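PDB 2JH3: ribosomal protein s2-related protein, which binds a [4Fe-4S] cluster and may act as a sirohydrochlorin ferrochelatase. Local coordinates for residues A[77-80]-A[81-85]; A[200-204]-A[205-209]; A[362-365]-A[366-370]; A[388-392]-A[393-397]. All blocks are in the same frame, centred on the assembly; numbering follows the deposited sequence.

In the fold
The four contacts are local, and each lies in a different domain: the two CbiX domains, the stabilising domain and the iron-sulfur domain. Interactions 1, 3 and 4 hold helix turns together with backbone hydrogen bonds. Interaction 2 has no backbone hydrogen bond between its segments and lies where a surface loop leads into a strand. Interactions 1, 3 and 4 are partly buried, but differ in chemistry. Interaction 1 adds a tyrosine ring and has a pi-type turn. Interaction 3 has helical turns with a leucine pair and one water-bridged step. Interaction 4 is a helix start in the cluster-binding domain, with the Trp392 side chain about 8 Å from the cluster. Interactions 2 and 4 lie farthest apart, with centres about 52 Å from each other.

Interaction 1: A[77-80]-A[81-85]; sequences GYVT and ETVLP
Tyr78 O accepts two backbone hydrogen bonds in the first turns of helix 78-88, from Thr82 N at 2.8 Å and from Val83 N at 3.2 Å. The second is the i to i+5 bond of a pi-type turn. Leu84 N bonds Val79 O with the same wide spacing, while Glu81 N bonds the N-cap carbonyl Gly77 O. Pro85 has no N-H to give, and the helix kinks there. The Tyr78 ring leans along the helix toward the next turn. With chi1 at -168°, CG points away from the backbone N and the ring comes over Thr82. Thr82 CB sits over one face, 4.0 Å from the ring centroid, a CH-pi contact. Thr82 CG2 lies on the same face, 3.5 Å from Tyr78 CE1. Val83 CG2 meets the ring obliquely at Tyr78 CE2. Val79 CG1 packs against Leu84 CD2 at 3.8 Å. At the helix start, Thr80 OG1 accepts from Gly77 N at 3.1 Å. Thr80 O also bonds Tyr112 OH, on strand 108-112 of the same CbiX domain. The shared carbonyl of Tyr78 and the Val79 to Leu84 bond thus carry the widened turn, and two side-chain contacts add to them: the Tyr78 ring with Thr82 and Val83, and Val79 with Leu84.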
ATOM      1  N   GLY A  77       6.247 -21.327  29.251  1.00 32.76           N
ATOM      2  CA  GLY A  77       5.862 -22.423  28.397  1.00 31.02           C
ATOM      3  C   GLY A  77       6.682 -22.332  27.133  1.00 30.61           C
ATOM      4  O   GLY A  77       7.748 -21.713  27.111  1.00 29.26           O
ATOM      5  N   TYR A  78       6.180 -22.966  26.096  1.00 30.40           N
ATOM      6  CA  TYR A  78       6.924 -23.089  24.837  1.00 30.10           C
ATOM      7  C   TYR A  78       7.396 -21.777  24.245  1.00 28.46           C
ATOM      8  O   TYR A  78       8.533 -21.652  23.815  1.00 27.75           O
ATOM      9  CB  TYR A  78       6.044 -23.836  23.849  1.00 32.23           C
ATOM     10  CG  TYR A  78       6.803 -24.266  22.628  1.00 32.83           C
ATOM     11  CD1 TYR A  78       7.790 -25.274  22.704  1.00 31.48           C
ATOM     12  CD2 TYR A  78       6.576 -23.636  21.409  1.00 33.42           C
ATOM     13  CE1 TYR A  78       8.497 -25.663  21.529  1.00 35.09           C
ATOM     14  CE2 TYR A  78       7.287 -23.989  20.243  1.00 33.19           C
ATOM     15  CZ  TYR A  78       8.246 -24.992  20.302  1.00 34.38           C
ATOM     16  OH  TYR A  78       8.914 -25.344  19.123  1.00 36.33           O
ATOM     17  N   VAL A  79       6.537 -20.775  24.260  1.00 27.24           N
ATOM     18  CA  VAL A  79       6.908 -19.510  23.679  1.00 27.62           C
ATOM     19  C   VAL A  79       8.076 -18.898  24.473  1.00 26.89           C
ATOM     20  O   VAL A  79       9.062 -18.518  23.883  1.00 24.83           O
ATOM     21  CB  VAL A  79       5.740 -18.541  23.566  1.00 27.74           C
ATOM     22  CG1 VAL A  79       6.222 -17.151  23.158  1.00 30.02           C
ATOM     23  CG2 VAL A  79       4.698 -19.059  22.568  1.00 28.66           C
ATOM     24  N   THR A  80       7.979 -18.839  25.805  1.00 25.17           N
ATOM     25  CA  THR A  80       9.021 -18.155  26.580  1.00 24.90           C
ATOM     26  C   THR A  80      10.324 -18.987  26.746  1.00 24.75           C
ATOM     27  O   THR A  80      11.419 -18.434  26.891  1.00 24.77           O
ATOM     28  CB  THR A  80       8.476 -17.726  27.986  1.00 24.37           C
ATOM     29  OG1 THR A  80       8.173 -18.910  28.744  1.00 22.95           O
ATOM     30  CG2 THR A  80       7.308 -16.794  27.859  1.00 25.64           C
ATOM     31  N   GLU A  81      10.195 -20.302  26.673  1.00 24.98           N
ATOM     32  CA  GLU A  81      11.276 -21.280  26.834  1.00 26.89           C
ATOM     33  C   GLU A  81      11.989 -21.688  25.504  1.00 27.88           C
ATOM     34  O   GLU A  81      13.193 -22.008  25.488  1.00 28.35           O
ATOM     35  CB  GLU A  81      10.716 -22.562  27.522  1.00 27.21           C
ATOM     36  CG  GLU A  81      10.248 -22.244  28.989  1.00 27.08           C
ATOM     37  CD  GLU A  81       9.662 -23.466  29.727  1.00 31.34           C
ATOM     38  OE1 GLU A  81       9.254 -23.307  30.906  1.00 33.79           O
ATOM     39  OE2 GLU A  81       9.538 -24.517  29.083  1.00 28.83           O
ATOM     40  N   THR A  82      11.226 -21.725  24.422  1.00 27.86           N
ATOM     41  CA  THR A  82      11.770 -22.120  23.121  1.00 27.03           C
ATOM     42  C   THR A  82      11.781 -21.025  22.039  1.00 25.30           C
ATOM     43  O   THR A  82      12.854 -20.721  21.495  1.00 25.07           O
ATOM     44  CB  THR A  82      11.111 -23.426  22.712  1.00 29.04           C
ATOM     45  OG1 THR A  82      11.450 -24.393  23.739  1.00 32.43           O
ATOM     46  CG2 THR A  82      11.557 -23.902  21.318  1.00 29.62           C
ATOM     47  N   VAL A  83      10.658 -20.381  21.795  1.00 22.48           N
ATOM     48  CA  VAL A  83      10.537 -19.435  20.683  1.00 22.96           C
ATOM     49  C   VAL A  83      11.355 -18.192  20.928  1.00 23.19           C
ATOM     50  O   VAL A  83      12.072 -17.822  20.085  1.00 22.25           O
ATOM     51  CB  VAL A  83       9.059 -19.052  20.432  1.00 22.18           C
ATOM     52  CG1 VAL A  83       8.873 -17.942  19.333  1.00 24.19           C
ATOM     53  CG2 VAL A  83       8.219 -20.312  20.071  1.00 21.48           C
ATOM     54  N   LEU A  84      11.191 -17.503  22.068  1.00 23.24           N
ATOM     55  CA  LEU A  84      11.893 -16.220  22.274  1.00 22.98           C
ATOM     56  C   LEU A  84      13.399 -16.409  22.286  1.00 23.61           C
ATOM     57  O   LEU A  84      14.119 -15.659  21.588  1.00 24.60           O
ATOM     58  CB  LEU A  84      11.382 -15.433  23.509  1.00 24.70           C
ATOM     59  CG  LEU A  84       9.840 -15.244  23.646  1.00 24.28           C
ATOM     60  CD1 LEU A  84       9.422 -14.396  24.841  1.00 23.70           C
ATOM     61  CD2 LEU A  84       9.110 -14.785  22.400  1.00 23.13           C
ATOM     62  N   PRO A  85      13.906 -17.423  23.020  1.00 22.92           N
ATOM     63  CA  PRO A  85      15.333 -17.717  23.027  1.00 24.54           C
ATOM     64  C   PRO A  85      15.900 -18.053  21.645  1.00 25.52           C
ATOM     65  O   PRO A  85      16.940 -17.549  21.290  1.00 24.76           O
ATOM     66  CB  PRO A  85      15.448 -18.898  24.003  1.00 23.50           C
ATOM     67  CG  PRO A  85      14.311 -18.785  24.834  1.00 23.31           C
ATOM     68  CD  PRO A  85      13.197 -18.309  23.966  1.00 22.23           C
TER

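Interaction 2: A[200-204]-A[205-209]; sequences SRVEA and GQAVL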
ATOM      1  N   SER A 200     -20.623 -21.735  39.836  1.00 38.25           N
ATOM      2  CA  SER A 200     -20.355 -23.060  40.411  1.00 39.74           C
ATOM      3  C   SER A 200     -19.129 -23.090  41.338  1.00 41.87           C
ATOM      4  O   SER A 200     -18.921 -24.078  42.079  1.00 41.52           O
ATOM      5  CB  SER A 200     -20.119 -24.081  39.307  1.00 40.30           C
ATOM      6  OG  SER A 200     -18.848 -23.943  38.689  1.00 40.74           O
ATOM      7  N   ARG A 201     -18.323 -22.020  41.308  1.00 42.88           N
ATOM      8  CA  ARG A 201     -17.096 -21.951  42.096  1.00 43.48           C
ATOM      9  C   ARG A 201     -17.116 -20.811  43.103  1.00 43.63           C
ATOM     10  O   ARG A 201     -16.092 -20.425  43.622  1.00 43.76           O
ATOM     11  CB  ARG A 201     -15.883 -21.828  41.154  1.00 45.05           C
ATOM     12  CG  ARG A 201     -15.437 -23.151  40.511  1.00 47.81           C
ATOM     13  CD  ARG A 201     -14.988 -24.198  41.608  1.00 52.02           C
ATOM     14  NE  ARG A 201     -14.409 -25.372  40.960  1.00 52.24           N
ATOM     15  CZ  ARG A 201     -15.129 -26.361  40.438  1.00 54.39           C
ATOM     16  NH1 ARG A 201     -16.455 -26.317  40.526  1.00 55.51           N
ATOM     17  NH2 ARG A 201     -14.535 -27.385  39.806  1.00 53.54           N
ATOM     18  N   VAL A 202     -18.270 -20.254  43.393  1.00 43.71           N
ATOM     19  CA  VAL A 202     -18.324 -19.104  44.286  1.00 44.49           C
ATOM     20  C   VAL A 202     -19.354 -19.400  45.341  1.00 45.74           C
ATOM     21  O   VAL A 202     -20.508 -19.711  45.007  1.00 45.03           O
ATOM     22  CB  VAL A 202     -18.717 -17.808  43.545  1.00 43.57           C
ATOM     23  CG1 VAL A 202     -19.045 -16.660  44.511  1.00 43.27           C
ATOM     24  CG2 VAL A 202     -17.620 -17.393  42.610  1.00 43.61           C
ATOM     25  N   GLU A 203     -18.919 -19.294  46.599  1.00 47.41           N
ATOM     26  CA  GLU A 203     -19.773 -19.509  47.761  1.00 48.28           C
ATOM     27  C   GLU A 203     -19.969 -18.241  48.591  1.00 48.52           C
ATOM     28  O   GLU A 203     -20.797 -18.229  49.501  1.00 50.41           O
ATOM     29  CB  GLU A 203     -19.201 -20.635  48.601  1.00 48.88           C
ATOM     30  CG  GLU A 203     -19.393 -22.003  47.930  1.00 51.15           C
ATOM     31  CD  GLU A 203     -18.262 -22.988  48.221  1.00 52.63           C
ATOM     32  OE1 GLU A 203     -17.804 -23.047  49.395  1.00 60.46           O
ATOM     33  OE2 GLU A 203     -17.835 -23.716  47.279  1.00 57.56           O
ATOM     34  N   ALA A 204     -19.238 -17.178  48.282  1.00 47.46           N
ATOM     35  CA  ALA A 204     -19.491 -15.870  48.869  1.00 46.83           C
ATOM     36  C   ALA A 204     -20.662 -15.170  48.178  1.00 46.58           C
ATOM     37  O   ALA A 204     -21.130 -15.592  47.113  1.00 48.48           O
ATOM     38  CB  ALA A 204     -18.223 -14.986  48.765  1.00 46.94           C
ATOM     39  N   GLY A 205     -21.118 -14.077  48.774  1.00 45.26           N
ATOM     40  CA  GLY A 205     -22.182 -13.288  48.218  1.00 44.04           C
ATOM     41  C   GLY A 205     -21.773 -12.281  47.186  1.00 42.84           C
ATOM     42  O   GLY A 205     -22.618 -11.539  46.690  1.00 42.44           O
ATOM     43  N   GLN A 206     -20.467 -12.195  46.909  1.00 42.30           N
ATOM     44  CA  GLN A 206     -19.947 -11.396  45.773  1.00 40.80           C
ATOM     45  C   GLN A 206     -18.691 -12.026  45.186  1.00 38.30           C
ATOM     46  O   GLN A 206     -18.065 -12.913  45.807  1.00 37.01           O
ATOM     47  CB  GLN A 206     -19.601  -9.992  46.177  1.00 41.18           C
ATOM     48  CG  GLN A 206     -20.773  -9.137  46.449  1.00 44.70           C
ATOM     49  CD  GLN A 206     -20.409  -7.685  46.283  1.00 45.24           C
ATOM     50  OE1 GLN A 206     -19.470  -7.200  46.916  1.00 49.96           O
ATOM     51  NE2 GLN A 206     -21.124  -6.990  45.393  1.00 49.66           N
ATOM     52  N   ALA A 207     -18.376 -11.570  43.969  1.00 36.34           N
ATOM     53  CA  ALA A 207     -17.206 -12.056  43.227  1.00 34.85           C
ATOM     54  C   ALA A 207     -16.554 -10.925  42.446  1.00 32.65           C
ATOM     55  O   ALA A 207     -17.225  -9.981  42.030  1.00 31.50           O
ATOM     56  CB  ALA A 207     -17.628 -13.188  42.283  1.00 35.51           C
ATOM     57  N   VAL A 208     -15.231 -11.044  42.245  1.00 31.79           N
ATOM     58  CA  VAL A 208     -14.451 -10.121  41.378  1.00 31.03           C
ATOM     59  C   VAL A 208     -13.582 -10.940  40.351  1.00 28.90           C
ATOM     60  O   VAL A 208     -12.878 -11.894  40.709  1.00 29.70           O
ATOM     61  CB  VAL A 208     -13.593  -9.103  42.191  1.00 30.11           C
ATOM     62  CG1 VAL A 208     -12.612  -9.826  43.102  1.00 30.26           C
ATOM     63  CG2 VAL A 208     -12.921  -8.056  41.240  1.00 31.98           C
ATOM     64  N   LEU A 209     -13.719 -10.587  39.083  1.00 27.75           N
ATOM     65  CA  LEU A 209     -12.995 -11.288  38.061  1.00 28.35           C
ATOM     66  C   LEU A 209     -11.765 -10.453  37.646  1.00 28.18           C
ATOM     67  O   LEU A 209     -11.884  -9.297  37.240  1.00 29.22           O
ATOM     68  CB  LEU A 209     -13.890 -11.558  36.868  1.00 27.40           C
ATOM     69  CG  LEU A 209     -13.244 -12.253  35.687  1.00 25.70           C
ATOM     70  CD1 LEU A 209     -12.971 -13.704  35.993  1.00 25.57           C
ATOM     71  CD2 LEU A 209     -14.145 -12.159  34.525  1.00 27.85           C
TER
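Val202 CG2 and Ala207 CB meet at 4.2 Å, the one apolar side-chain contact between 200-204 and 205-209. Val202 directs its side chain toward the strand end. A chi1 of 169° sets CG1 opposite the backbone N, and this branch comes 4.1 Å from Gln206 O. CG2, beside the backbone N, takes the methyl of Ala207. Ala204 supplies the next contact, with its CB 3.6 Å from Gln206 O, a van der Waals approach. The chain turns through Ala204 and Gly205. No backbone hydrogen bond ties one side of the turn to the other. What holds the pieces in place lies outside them. Gln206 and Val208 make backbone hydrogen bonds to Thr144, and Val208 also to Leu146. Ala207 makes backbone hydrogen bonds to Pro240 and His242 on its other flank. The side chain of Val202 rests on Thr144 and Leu146, and that of Ala204 on Thr144, so loop and strand both lie against strand 144-149. The contact is a surface one, and its centre lies about 34 Å from the centre of the chain. It leads the loop that follows strand 193-194 into strand 207-211, which runs between strands 144-149 and 241-243 in the parallel sheet of the second CbiX domain.

Interaction 3: A[362-365]-A[366-370]; sequences ADLR and LGLEL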
ATOM      1  N   ALA A 362      18.505  14.740  24.084  1.00 23.22           N
ATOM      2  CA  ALA A 362      18.558  13.566  24.889  1.00 22.67           C
ATOM      3  C   ALA A 362      17.502  12.577  24.433  1.00 21.37           C
ATOM      4  O   ALA A 362      17.661  11.428  24.650  1.00 22.50           O
ATOM      5  CB  ALA A 362      18.312  13.895  26.402  1.00 24.16           C
ATOM      6  N   ASP A 363      16.402  13.053  23.853  1.00 20.75           N
ATOM      7  CA  ASP A 363      15.278  12.181  23.441  1.00 19.37           C
ATOM      8  C   ASP A 363      15.410  11.742  21.970  1.00 18.76           C
ATOM      9  O   ASP A 363      14.621  10.949  21.499  1.00 19.23           O
ATOM     10  CB  ASP A 363      13.977  12.907  23.618  1.00 19.59           C
ATOM     11  CG  ASP A 363      13.431  12.862  25.068  1.00 27.95           C
ATOM     12  OD1 ASP A 363      13.886  11.999  25.861  1.00 27.08           O
ATOM     13  OD2 ASP A 363      12.537  13.697  25.360  1.00 26.40           O
ATOM     14  N   LEU A 364      16.329  12.301  21.203  1.00 18.61           N
ATOM     15  CA  LEU A 364      16.390  12.006  19.759  1.00 19.52           C
ATOM     16  C   LEU A 364      16.552  10.544  19.428  1.00 18.48           C
ATOM     17  O   LEU A 364      15.860  10.013  18.540  1.00 20.76           O
ATOM     18  CB  LEU A 364      17.527  12.823  19.057  1.00 19.55           C
ATOM     19  CG  LEU A 364      17.607  12.798  17.500  1.00 19.80           C
ATOM     20  CD1 LEU A 364      16.368  13.291  16.867  1.00 24.20           C
ATOM     21  CD2 LEU A 364      18.826  13.680  17.030  1.00 22.96           C
ATOM     22  N   ARG A 365      17.473   9.869  20.122  1.00 20.08           N
ATOM     23  CA  ARG A 365      17.754   8.480  19.866  1.00 19.84           C
ATOM     24  C   ARG A 365      16.541   7.610  20.138  1.00 20.61           C
ATOM     25  O   ARG A 365      16.151   6.801  19.285  1.00 18.53           O
ATOM     26  CB  ARG A 365      18.915   8.012  20.709  1.00 18.96           C
ATOM     27  CG  ARG A 365      19.211   6.531  20.540  1.00 21.20           C
ATOM     28  CD  ARG A 365      20.529   6.124  21.109  1.00 27.68           C
ATOM     29  NE  ARG A 365      20.508   5.299  22.324  1.00 38.46           N
ATOM     30  CZ  ARG A 365      20.299   5.698  23.594  1.00 41.37           C
ATOM     31  NH1 ARG A 365      19.944   6.956  23.930  1.00 46.12           N
ATOM     32  NH2 ARG A 365      20.413   4.800  24.568  1.00 42.62           N
ATOM     33  N   LEU A 366      15.962   7.727  21.343  1.00 19.07           N
ATOM     34  CA  LEU A 366      14.714   6.944  21.614  1.00 19.69           C
ATOM     35  C   LEU A 366      13.614   7.268  20.643  1.00 17.59           C
ATOM     36  O   LEU A 366      12.953   6.401  20.205  1.00 17.22           O
ATOM     37  CB  LEU A 366      14.241   7.066  23.076  1.00 19.74           C
ATOM     38  CG  LEU A 366      13.094   6.113  23.510  1.00 20.15           C
ATOM     39  CD1 LEU A 366      13.462   4.657  23.386  1.00 22.24           C
ATOM     40  CD2 LEU A 366      12.642   6.457  24.968  1.00 20.72           C
ATOM     41  N   GLY A 367      13.416   8.529  20.313  1.00 18.02           N
ATOM     42  CA  GLY A 367      12.523   8.927  19.295  1.00 18.92           C
ATOM     43  C   GLY A 367      12.640   8.229  17.973  1.00 18.12           C
ATOM     44  O   GLY A 367      11.698   7.629  17.472  1.00 17.98           O
ATOM     45  N   LEU A 368      13.849   8.207  17.481  1.00 18.47           N
ATOM     46  CA  LEU A 368      14.169   7.561  16.216  1.00 18.62           C
ATOM     47  C   LEU A 368      14.182   6.063  16.291  1.00 18.60           C
ATOM     48  O   LEU A 368      13.784   5.430  15.329  1.00 19.52           O
ATOM     49  CB  LEU A 368      15.533   8.081  15.683  1.00 19.19           C
ATOM     50  CG  LEU A 368      15.714   9.178  14.607  1.00 26.82           C
ATOM     51  CD1 LEU A 368      14.455   9.722  13.916  1.00 31.10           C
ATOM     52  CD2 LEU A 368      16.572  10.271  14.978  1.00 29.63           C
ATOM     53  N   GLU A 369      14.606   5.491  17.424  1.00 19.41           N
ATOM     54  CA  GLU A 369      14.526   4.077  17.634  1.00 20.24           C
ATOM     55  C   GLU A 369      13.099   3.522  17.745  1.00 20.76           C
ATOM     56  O   GLU A 369      12.859   2.405  17.255  1.00 21.05           O
ATOM     57  CB  GLU A 369      15.301   3.634  18.864  1.00 21.51           C
ATOM     58  CG  GLU A 369      15.554   2.133  18.809  1.00 26.00           C
ATOM     59  CD  GLU A 369      16.722   1.822  17.876  1.00 32.80           C
ATOM     60  OE1 GLU A 369      17.859   2.151  18.301  1.00 33.34           O
ATOM     61  OE2 GLU A 369      16.528   1.300  16.752  1.00 31.52           O
ATOM     62  N   LEU A 370      12.173   4.238  18.381  1.00 19.32           N
ATOM     63  CA  LEU A 370      10.826   3.781  18.377  1.00 19.78           C
ATOM     64  C   LEU A 370      10.099   4.017  17.008  1.00 20.11           C
ATOM     65  O   LEU A 370       9.140   3.327  16.713  1.00 22.59           O
ATOM     66  CB  LEU A 370      10.045   4.433  19.532  1.00 19.01           C
ATOM     67  CG  LEU A 370      10.491   4.122  20.977  1.00 17.84           C
ATOM     68  CD1 LEU A 370       9.720   4.908  22.003  1.00 19.73           C
ATOM     69  CD2 LEU A 370      10.519   2.582  21.325  1.00 19.85           C
TER
HETATM   70  O   HOH W   1      17.030   9.023  23.827  1.00 17.27           O
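Leu364 and Leu368 lie side by side on helix 361-371, one turn apart and pointing the same way. Leu368 can be followed outward. Its CB passes 3.5 Å from Leu364 O, the carbonyl that accepts a hydrogen bond from its own backbone N at 2.9 Å. CG is a little farther from that oxygen, at 4.0 Å. CD2 then packs against Leu364 CD1 at 3.6 Å and also lies near Leu364 CG. Leu364 offers this methyl because its side chain leaves trans to the backbone N (chi1 -171°), bringing its end toward the next turn. Beyond the pair, Leu364 touches Phe306, and Leu368 touches Leu308 and Leu284. Two direct i to i+4 hydrogen bonds accompany the pair's own: Gly367 N bonds Asp363 O, and Glu369 N bonds Arg365 O at 2.8 Å. A water accepts from Leu366 N and donates to Ala362 O at 2.6 Å, standing in for a direct bond. Arg365 and Glu369 do not pair: Arg365 forms a salt bridge with Glu43, and Glu369 OE2 accepts from Ala374 N. The leucine pair thus gives apolar packing on strand 305-310 and helix 275-290, while Arg365 and Glu369 OE2 take polar partners outside the segment.

Interaction 4: A[388-392]-A[393-397]; sequences HWTPW and MSTAR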
ATOM      1  N   HIS A 388      25.529  -8.191   8.717  1.00 29.58           N
ATOM      2  CA  HIS A 388      25.341  -9.620   8.393  1.00 30.73           C
ATOM      3  C   HIS A 388      23.888  -9.933   8.198  1.00 30.01           C
ATOM      4  O   HIS A 388      23.034  -9.376   8.896  1.00 30.70           O
ATOM      5  CB  HIS A 388      25.998 -10.566   9.411  1.00 34.46           C
ATOM      6  CG  HIS A 388      27.503 -10.487   9.374  1.00 39.81           C
ATOM      7  ND1 HIS A 388      28.213 -10.542   8.190  1.00 46.57           N
ATOM      8  CD2 HIS A 388      28.409 -10.203  10.348  1.00 46.99           C
ATOM      9  CE1 HIS A 388      29.498 -10.334   8.445  1.00 48.39           C
ATOM     10  NE2 HIS A 388      29.647 -10.139   9.746  1.00 49.23           N
ATOM     11  N   TRP A 389      23.613 -10.682   7.143  1.00 27.71           N
ATOM     12  CA  TRP A 389      22.264 -10.915   6.742  1.00 26.29           C
ATOM     13  C   TRP A 389      22.066 -12.394   7.000  1.00 26.08           C
ATOM     14  O   TRP A 389      23.023 -13.136   7.108  1.00 23.57           O
ATOM     15  CB  TRP A 389      21.944 -10.491   5.255  1.00 26.93           C
ATOM     16  CG  TRP A 389      22.952 -10.930   4.306  1.00 27.98           C
ATOM     17  CD1 TRP A 389      24.124 -10.261   3.987  1.00 28.49           C
ATOM     18  CD2 TRP A 389      22.987 -12.175   3.587  1.00 23.20           C
ATOM     19  NE1 TRP A 389      24.861 -11.033   3.102  1.00 28.93           N
ATOM     20  CE2 TRP A 389      24.179 -12.188   2.829  1.00 27.19           C
ATOM     21  CE3 TRP A 389      22.133 -13.277   3.519  1.00 24.25           C
ATOM     22  CZ2 TRP A 389      24.538 -13.283   2.051  1.00 26.50           C
ATOM     23  CZ3 TRP A 389      22.462 -14.318   2.736  1.00 26.09           C
ATOM     24  CH2 TRP A 389      23.628 -14.327   1.984  1.00 26.43           C
ATOM     25  N   THR A 390      20.817 -12.791   7.136  1.00 24.74           N
ATOM     26  CA  THR A 390      20.462 -14.185   7.368  1.00 24.63           C
ATOM     27  C   THR A 390      19.718 -14.710   6.125  1.00 24.03           C
ATOM     28  O   THR A 390      18.740 -14.133   5.697  1.00 25.05           O
ATOM     29  CB  THR A 390      19.600 -14.222   8.622  1.00 23.61           C
ATOM     30  OG1 THR A 390      20.333 -13.580   9.723  1.00 25.62           O
ATOM     31  CG2 THR A 390      19.084 -15.639   8.965  1.00 24.41           C
ATOM     32  N   PRO A 391      20.185 -15.801   5.503  1.00 25.52           N
ATOM     33  CA  PRO A 391      19.507 -16.332   4.325  1.00 25.50           C
ATOM     34  C   PRO A 391      18.123 -16.852   4.620  1.00 24.86           C
ATOM     35  O   PRO A 391      17.880 -17.275   5.749  1.00 25.64           O
ATOM     36  CB  PRO A 391      20.366 -17.542   3.969  1.00 26.54           C
ATOM     37  CG  PRO A 391      21.037 -17.839   5.113  1.00 26.51           C
ATOM     38  CD  PRO A 391      21.326 -16.631   5.864  1.00 25.81           C
ATOM     39  N   TRP A 392      17.244 -16.804   3.642  1.00 25.84           N
ATOM     40  CA  TRP A 392      15.886 -17.254   3.798  1.00 26.30           C
ATOM     41  C   TRP A 392      15.761 -18.632   4.454  1.00 27.46           C
ATOM     42  O   TRP A 392      14.964 -18.820   5.382  1.00 25.70           O
ATOM     43  CB  TRP A 392      15.167 -17.272   2.439  1.00 26.23           C
ATOM     44  CG  TRP A 392      13.986 -18.111   2.500  1.00 25.08           C
ATOM     45  CD1 TRP A 392      13.890 -19.486   2.223  1.00 23.37           C
ATOM     46  CD2 TRP A 392      12.710 -17.715   2.969  1.00 24.61           C
ATOM     47  NE1 TRP A 392      12.563 -19.906   2.432  1.00 24.28           N
ATOM     48  CE2 TRP A 392      11.847 -18.856   2.911  1.00 21.63           C
ATOM     49  CE3 TRP A 392      12.185 -16.511   3.412  1.00 23.85           C
ATOM     50  CZ2 TRP A 392      10.538 -18.794   3.285  1.00 24.79           C
ATOM     51  CZ3 TRP A 392      10.867 -16.470   3.782  1.00 24.78           C
ATOM     52  CH2 TRP A 392      10.069 -17.607   3.766  1.00 24.86           C
ATOM     53  N   MET A 393      16.524 -19.622   3.994  1.00 28.57           N
ATOM     54  CA  MET A 393      16.281 -20.993   4.495  1.00 29.42           C
ATOM     55  C   MET A 393      16.570 -21.123   5.998  1.00 28.64           C
ATOM     56  O   MET A 393      15.942 -21.871   6.737  1.00 26.20           O
ATOM     57  CB  MET A 393      17.114 -22.016   3.700  1.00 32.83           C
ATOM     58  CG  MET A 393      16.265 -23.268   3.255  1.00 38.85           C
ATOM     59  SD  MET A 393      14.938 -23.876   4.402  1.00 49.76           S
ATOM     60  CE  MET A 393      13.610 -24.072   3.173  1.00 45.25           C
ATOM     61  N   SER A 394      17.546 -20.380   6.465  1.00 27.37           N
ATOM     62  CA  SER A 394      17.781 -20.280   7.863  1.00 28.02           C
ATOM     63  C   SER A 394      16.605 -19.679   8.744  1.00 27.91           C
ATOM     64  O   SER A 394      16.212 -20.249   9.790  1.00 27.33           O
ATOM     65  CB  SER A 394      19.104 -19.525   8.018  1.00 28.03           C
ATOM     66  OG  SER A 394      19.299 -19.378   9.360  1.00 31.81           O
ATOM     67  N   THR A 395      16.018 -18.553   8.318  1.00 26.59           N
ATOM     68  CA  THR A 395      14.781 -18.090   8.922  1.00 25.79           C
ATOM     69  C   THR A 395      13.709 -19.140   8.902  1.00 26.01           C
ATOM     70  O   THR A 395      13.080 -19.385   9.937  1.00 26.73           O
ATOM     71  CB  THR A 395      14.238 -16.860   8.159  1.00 25.25           C
ATOM     72  OG1 THR A 395      15.281 -15.939   8.008  1.00 21.79           O
ATOM     73  CG2 THR A 395      13.058 -16.176   8.868  1.00 25.27           C
ATOM     74  N   ALA A 396      13.423 -19.716   7.722  1.00 25.84           N
ATOM     75  CA  ALA A 396      12.321 -20.659   7.554  1.00 26.43           C
ATOM     76  C   ALA A 396      12.471 -21.875   8.498  1.00 27.48           C
ATOM     77  O   ALA A 396      11.494 -22.312   9.103  1.00 25.00           O
ATOM     78  CB  ALA A 396      12.227 -21.116   6.107  1.00 26.30           C
ATOM     79  N   ARG A 397      13.699 -22.380   8.586  1.00 27.88           N
ATOM     80  CA  ARG A 397      14.046 -23.538   9.422  1.00 31.07           C
ATOM     81  C   ARG A 397      13.861 -23.290  10.927  1.00 30.30           C
ATOM     82  O   ARG A 397      13.619 -24.259  11.650  1.00 30.23           O
ATOM     83  CB  ARG A 397      15.490 -23.932   9.204  1.00 31.59           C
ATOM     84  CG  ARG A 397      15.726 -24.838   8.060  1.00 36.04           C
ATOM     85  CD  ARG A 397      17.207 -25.192   8.023  1.00 37.91           C
ATOM     86  NE  ARG A 397      17.658 -26.270   8.911  1.00 42.94           N
ATOM     87  CZ  ARG A 397      17.341 -27.567   8.780  1.00 43.68           C
ATOM     88  NH1 ARG A 397      16.477 -27.953   7.851  1.00 47.35           N
ATOM     89  NH2 ARG A 397      17.849 -28.475   9.612  1.00 44.26           N
TER
HETATM   90  O   HOH W   2      15.937 -14.228   5.812  1.00 18.28           O
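The methyl of Ala396 meets the indole of Trp392 across the first turn of helix 392-398. It lies 3.6 Å above the indole plane, offset toward the rim, and is 3.9 Å from both Trp392 NE1 and Trp392 CE2. The Trp392 chi1 of 161°, which turns CG away from the backbone N, places the indole beside Ala396. The same pair is joined through the backbone, where Ala396 N bonds Trp392 O at 2.9 Å in a nearly straight N-H...O hydrogen bond (172°). Thr390 and Thr395 cross at about a right angle. Thr390 CG2 stands 3.9 Å from Thr395 OG1 and close to Ser394 OG. A water donates to Thr390 O and to Thr395 OG1, bridging loop and helix. Thr395 OG1 also hydrogen-bonds Glu452. Pro391 is the N-cap residue; its CG touches Ser394 CB at 3.9 Å, and Pro391 O takes a weak hydrogen bond from Thr395 N. The indole further touches Ala453, Leu458 and Val461. The Trp392 side chain is about 8 Å from the iron-sulfur cluster. A polar, water-bridged helix start is thus joined to a largely apolar indole, which packs this helix against helix 455-467 of the cluster-binding domain.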